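Local coordinates for sulfotransferase (Mycobacterium tuberculosis, PDB 2ZQ5), which probably transfers a sulfo group from an activated donor such as PAPS to an acceptor substrate, at residues R7-T12 with A46-A51; T54-K59 with E274-K279. One frame throughout, in Å; residues are numbered along the deposited sequence.

Contact 1 (R7-T12 with A46-A51)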
loop_
_atom_site.group_PDB
_atom_site.type_symbol
_atom_site.label_atom_id
_atom_site.label_comp_id
_atom_site.label_asym_id
_atom_site.label_seq_id
_atom_site.Cartn_x
_atom_site.Cartn_y
_atom_site.Cartn_z
ATOM N N ARG A 7 1.851 -23.004 -18.075
ATOM C CA ARG A 7 1.743 -22.072 -19.232
ATOM C C ARG A 7 1.610 -20.624 -18.767
ATOM O O ARG A 7 2.152 -20.250 -17.726
ATOM C CB ARG A 7 0.548 -22.453 -20.117
ATOM C CG ARG A 7 -0.824 -22.330 -19.461
ATOM C CD ARG A 7 -0.936 -23.180 -18.208
ATOM N NE ARG A 7 -2.296 -23.666 -18.000
ATOM C CZ ARG A 7 -2.916 -24.513 -18.815
ATOM N NH1 ARG A 7 -2.298 -24.967 -19.898
ATOM N NH2 ARG A 7 -4.152 -24.910 -18.548
ATOM N N LYS A 8 0.890 -19.813 -19.537
ATOM C CA LYS A 8 0.711 -18.408 -19.190
ATOM C C LYS A 8 -0.468 -18.146 -18.260
ATOM O O LYS A 8 -0.701 -17.010 -17.855
ATOM C CB LYS A 8 0.576 -17.566 -20.460
ATOM C CG LYS A 8 1.856 -17.508 -21.283
ATOM C CD LYS A 8 1.729 -16.564 -22.465
ATOM C CE LYS A 8 0.689 -17.049 -23.458
ATOM N NZ LYS A 8 0.626 -16.154 -24.645
ATOM N N ASP A 9 -1.211 -19.196 -17.925
ATOM C CA ASP A 9 -2.341 -19.056 -17.013
ATOM C C ASP A 9 -1.795 -18.793 -15.616
ATOM O O ASP A 9 -0.709 -19.262 -15.272
ATOM C CB ASP A 9 -3.178 -20.336 -16.996
ATOM C CG ASP A 9 -4.254 -20.347 -18.063
ATOM O OD1 ASP A 9 -3.944 -20.056 -19.236
ATOM O OD2 ASP A 9 -5.414 -20.656 -17.722
ATOM N N VAL A 10 -2.537 -18.035 -14.815
ATOM C CA VAL A 10 -2.105 -17.740 -13.457
ATOM C C VAL A 10 -2.473 -18.917 -12.557
ATOM O O VAL A 10 -1.596 -19.653 -12.109
ATOM C CB VAL A 10 -2.765 -16.447 -12.924
ATOM C CG1 VAL A 10 -2.279 -16.155 -11.512
ATOM C CG2 VAL A 10 -2.428 -15.279 -13.844
ATOM N N ALA A 11 -3.771 -19.092 -12.314
ATOM C CA ALA A 11 -4.281 -20.179 -11.480
ATOM C C ALA A 11 -5.771 -19.979 -11.228
ATOM O O ALA A 11 -6.323 -18.930 -11.548
ATOM C CB ALA A 11 -3.535 -20.219 -10.147
ATOM N N THR A 12 -6.420 -20.994 -10.665
ATOM C CA THR A 12 -7.841 -20.901 -10.348
ATOM C C THR A 12 -7.957 -20.503 -8.881
ATOM O O THR A 12 -6.976 -20.562 -8.140
ATOM C CB THR A 12 -8.561 -22.250 -10.538
ATOM O OG1 THR A 12 -8.072 -23.191 -9.573
ATOM C CG2 THR A 12 -8.316 -22.792 -11.935
ATOM N N ALA A 46 -9.417 -10.861 -14.992
ATOM C CA ALA A 46 -8.754 -9.734 -15.631
ATOM C C ALA A 46 -7.347 -10.124 -16.074
ATOM O O ALA A 46 -6.954 -9.867 -17.209
ATOM C CB ALA A 46 -8.696 -8.550 -14.675
ATOM N N TYR A 47 -6.586 -10.751 -15.183
ATOM C CA TYR A 47 -5.229 -11.162 -15.525
ATOM C C TYR A 47 -5.204 -12.081 -16.732
ATOM O O TYR A 47 -4.463 -11.863 -17.689
ATOM C CB TYR A 47 -4.566 -11.905 -14.360
ATOM C CG TYR A 47 -4.009 -11.028 -13.264
ATOM C CD1 TYR A 47 -3.202 -9.932 -13.561
ATOM C CD2 TYR A 47 -4.259 -11.318 -11.924
ATOM C CE1 TYR A 47 -2.659 -9.141 -12.551
ATOM C CE2 TYR A 47 -3.716 -10.536 -10.906
ATOM C CZ TYR A 47 -2.921 -9.449 -11.227
ATOM O OH TYR A 47 -2.404 -8.656 -10.232
ATOM N N GLN A 48 -6.035 -13.113 -16.682
ATOM C CA GLN A 48 -6.069 -14.105 -17.741
ATOM C C GLN A 48 -6.800 -13.686 -19.013
ATOM O O GLN A 48 -6.619 -14.301 -20.061
ATOM C CB GLN A 48 -6.639 -15.406 -17.162
ATOM C CG GLN A 48 -5.894 -15.817 -15.884
ATOM C CD GLN A 48 -6.389 -17.109 -15.258
ATOM O OE1 GLN A 48 -7.580 -17.270 -14.991
ATOM N NE2 GLN A 48 -5.465 -18.031 -15.004
ATOM N N GLY A 49 -7.591 -12.620 -18.938
ATOM C CA GLY A 49 -8.316 -12.178 -20.115
ATOM C C GLY A 49 -7.835 -10.905 -20.793
ATOM O O GLY A 49 -8.171 -10.667 -21.955
ATOM N N GLU A 50 -7.043 -10.090 -20.104
ATOM C CA GLU A 50 -6.592 -8.836 -20.699
ATOM C C GLU A 50 -5.193 -8.356 -20.318
ATOM O O GLU A 50 -4.668 -7.437 -20.947
ATOM C CB GLU A 50 -7.608 -7.742 -20.365
ATOM C CG GLU A 50 -8.059 -7.805 -18.917
ATOM C CD GLU A 50 -9.158 -6.819 -18.566
ATOM O OE1 GLU A 50 -10.132 -6.685 -19.337
ATOM O OE2 GLU A 50 -9.052 -6.195 -17.494
ATOM N N ALA A 51 -4.578 -8.971 -19.313
ATOM C CA ALA A 51 -3.256 -8.533 -18.879
ATOM C C ALA A 51 -2.099 -8.945 -19.789
ATOM O O ALA A 51 -0.975 -8.484 -19.602
ATOM C CB ALA A 51 -2.995 -9.008 -17.452
#

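Contact 2 (T54-K59 with E274-K279)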
loop_
_atom_site.group_PDB
_atom_site.type_symbol
_atom_site.label_atom_id
_atom_site.label_comp_id
_atom_site.label_asym_id
_atom_site.label_seq_id
_atom_site.Cartn_x
_atom_site.Cartn_y
_atom_site.Cartn_z
ATOM N N THR A 54 3.007 -13.011 -19.645
ATOM C CA THR A 54 3.967 -13.933 -20.237
ATOM C C THR A 54 4.085 -15.094 -19.255
ATOM O O THR A 54 3.372 -15.139 -18.254
ATOM C CB THR A 54 5.346 -13.284 -20.358
ATOM O OG1 THR A 54 5.776 -12.850 -19.059
ATOM C CG2 THR A 54 5.296 -12.091 -21.298
ATOM N N VAL A 55 4.980 -16.034 -19.536
ATOM C CA VAL A 55 5.181 -17.165 -18.638
ATOM C C VAL A 55 5.672 -16.619 -17.302
ATOM O O VAL A 55 5.221 -17.044 -16.236
ATOM C CB VAL A 55 6.228 -18.147 -19.206
ATOM C CG1 VAL A 55 6.576 -19.209 -18.170
ATOM C CG2 VAL A 55 5.683 -18.802 -20.463
ATOM N N LEU A 56 6.598 -15.667 -17.368
ATOM C CA LEU A 56 7.152 -15.049 -16.171
ATOM C C LEU A 56 6.089 -14.240 -15.434
ATOM O O LEU A 56 5.980 -14.319 -14.212
ATOM C CB LEU A 56 8.323 -14.134 -16.539
ATOM C CG LEU A 56 8.904 -13.296 -15.396
ATOM C CD1 LEU A 56 9.452 -14.210 -14.309
ATOM C CD2 LEU A 56 10.003 -12.394 -15.933
ATOM N N GLY A 57 5.312 -13.459 -16.181
ATOM C CA GLY A 57 4.274 -12.650 -15.567
ATOM C C GLY A 57 3.244 -13.480 -14.825
ATOM O O GLY A 57 2.796 -13.110 -13.734
ATOM N N SER A 58 2.856 -14.605 -15.414
ATOM C CA SER A 58 1.878 -15.485 -14.787
ATOM C C SER A 58 2.466 -16.117 -13.528
ATOM O O SER A 58 1.780 -16.254 -12.512
ATOM C CB SER A 58 1.442 -16.577 -15.766
ATOM O OG SER A 58 2.562 -17.281 -16.268
ATOM N N LYS A 59 3.738 -16.493 -13.591
ATOM C CA LYS A 59 4.401 -17.098 -12.442
ATOM C C LYS A 59 4.474 -16.095 -11.295
ATOM O O LYS A 59 4.202 -16.435 -10.142
ATOM C CB LYS A 59 5.816 -17.553 -12.816
ATOM C CG LYS A 59 6.604 -18.120 -11.643
ATOM C CD LYS A 59 8.039 -18.449 -12.030
ATOM C CE LYS A 59 8.823 -18.958 -10.827
ATOM N NZ LYS A 59 10.247 -19.242 -11.157
ATOM N N GLU A 274 8.980 -5.364 -16.086
ATOM C CA GLU A 274 9.645 -5.738 -17.327
ATOM C C GLU A 274 9.614 -7.250 -17.560
ATOM O O GLU A 274 10.004 -8.034 -16.695
ATOM C CB GLU A 274 11.093 -5.240 -17.308
ATOM C CG GLU A 274 11.807 -5.351 -18.642
ATOM C CD GLU A 274 13.136 -4.622 -18.645
ATOM O OE1 GLU A 274 14.037 -5.022 -17.878
ATOM O OE2 GLU A 274 13.277 -3.645 -19.410
ATOM N N GLY A 275 9.130 -7.650 -18.733
ATOM C CA GLY A 275 9.062 -9.061 -19.066
ATOM C C GLY A 275 7.855 -9.818 -18.540
ATOM O O GLY A 275 7.718 -11.011 -18.798
ATOM N N TRP A 276 6.971 -9.142 -17.812
ATOM C CA TRP A 276 5.787 -9.799 -17.258
ATOM C C TRP A 276 4.581 -9.802 -18.186
ATOM O O TRP A 276 3.656 -10.596 -18.010
ATOM C CB TRP A 276 5.360 -9.125 -15.951
ATOM C CG TRP A 276 6.322 -9.252 -14.820
ATOM C CD1 TRP A 276 7.538 -9.870 -14.832
ATOM C CD2 TRP A 276 6.147 -8.732 -13.497
ATOM N NE1 TRP A 276 8.135 -9.767 -13.596
ATOM C CE2 TRP A 276 7.301 -9.073 -12.758
ATOM C CE3 TRP A 276 5.125 -8.011 -12.865
ATOM C CZ2 TRP A 276 7.466 -8.713 -11.416
ATOM C CZ3 TRP A 276 5.289 -7.652 -11.527
ATOM C CH2 TRP A 276 6.452 -8.007 -10.820
ATOM N N SER A 277 4.591 -8.914 -19.176
ATOM C CA SER A 277 3.457 -8.792 -20.080
ATOM C C SER A 277 3.838 -8.158 -21.408
ATOM O O SER A 277 4.778 -7.371 -21.481
ATOM C CB SER A 277 2.376 -7.933 -19.404
ATOM O OG SER A 277 1.374 -7.515 -20.315
ATOM N N THR A 278 3.098 -8.509 -22.457
ATOM C CA THR A 278 3.337 -7.936 -23.773
ATOM C C THR A 278 2.308 -6.835 -24.020
ATOM O O THR A 278 2.373 -6.129 -25.029
ATOM C CB THR A 278 3.218 -8.997 -24.891
ATOM O OG1 THR A 278 1.942 -9.644 -24.814
ATOM C CG2 THR A 278 4.324 -10.031 -24.758
ATOM N N LYS A 279 1.372 -6.687 -23.082
ATOM C CA LYS A 279 0.306 -5.688 -23.173
ATOM C C LYS A 279 0.566 -4.455 -22.304
ATOM O O LYS A 279 0.367 -3.324 -22.748
ATOM C CB LYS A 279 -1.032 -6.322 -22.768
ATOM C CG LYS A 279 -2.229 -5.374 -22.747
ATOM C CD LYS A 279 -2.548 -4.845 -24.138
ATOM C CE LYS A 279 -3.874 -4.092 -24.142
ATOM N NZ LYS A 279 -4.185 -3.476 -25.467
#

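Contact 1 (R7-T12 with A46-A51)
The carbonyl oxygen V10 O is gripped by one hydrogen bond, from NH1 of R62, which links V10 to helix 55-81 where R7-T12 runs beside helix 36-50. Q48 reaches across from the latter helix. Its CG lies anti to its own carbonyl carbon and the chain runs on extended (chi2 -179°), so the amide arrives end-on at the loop backbone, with NE2 as modelled 2.9 Å from V10 N and 3.4 Å from A11 N. The amide is probably turned over, and in that case its oxygen may accept from this pair of N-H groups. The D9 carboxylate lies beside the same amide, the two planes 59° apart. R7-T12 is thus an irregular N-terminal segment laid against helix 36-50, and it leads directly into helix 13-24, whose N-cap is T12, with OG1 accepting from E15 N. The apolar part of the contact is small: V10, with CG1 anti to its backbone N, directs CG2 at Y47, where it meets CB at 4.0 Å. It also brushes the Q48 stem, V10 CG2 to Q48 CG being 4.1 Å. The Y47 side chain also touches N61 and L65 of helix 55-81, and Y187 and V193 in loops.

Contact 2 (T54-K59 with E274-K279)
Hydrogen bonds concentrate on T54, which presents both its backbone N-H and its hydroxyl to successive carbonyls of the 274-279 loop. T54 N donates to W276 O at 3.0 Å; the bond is nearly straight (164°), yet the donor sits well above the carbonyl plane rather than on a lone pair. The hydroxyl occupies the crowded position between backbone N and carbonyl carbon (chi1 57°), where it serves two partners. T54 OG1 donates to G275 O at 2.7 Å, in the carbonyl plane and on a lone pair, and it accepts from G57 N at 3.0 Å. Donor and acceptor roles are both used, which fixes the rotation of the hydroxyl.

A weaker CH···O contact adds to this: G57 CA lies 3.3 Å from W276 O, so that carbonyl receives the T54 N-H and a C-H of the first helical turn. With no side chain on G57, the helix backbone can come this close to the loop.

Apolar packing flanks the polar centre. L56, its CG anti to the backbone N, brings CD2 to the edge of the indole near the ring plane, 3.7 Å from W276 CD1. W276 CB rests against G57 CA at 3.7 Å, and the W276 side chain also touches L163. Across the contact, the methyls T54 CG2 and T278 CG2 meet at 4.1 Å.

Within the loop, S277 OG accepts from K279 N, forming an ST turn, and is also bonded to A51 O and F280 N. G275 adopts left-handed backbone angles (phi 83°) in the bend that offers its carbonyl to T54. The whole is a helix N-terminus with a threonine N-cap: the capping hydroxyl of helix 55-81 also donates a hydrogen bond to the loop joining helices 262-272 and 282-304, within the sulfotransferase-family region.

From the N terminus, 7-12 precedes helix 13-24, and contact 1 closes a loop of 33 intervening residues when the chain returns along helix 36-50. A short turn leads into helix 55-81, whose start opens contact 2. That contact closes only after 214 residues, which include four of the five strands of the parallel sheet, at the connection between helices 262-272 and 282-304. The contacts follow in series, neither nesting nor crossing; the centres of contact 1 and contact 2 are about 10 Å apart. They touch through A51 and S277, and K8 O packs on S58 CB. Contact 1 ties the N-terminal segment to helix 36-50; contact 2 ties the start of helix 55-81 to the 274-279 loop.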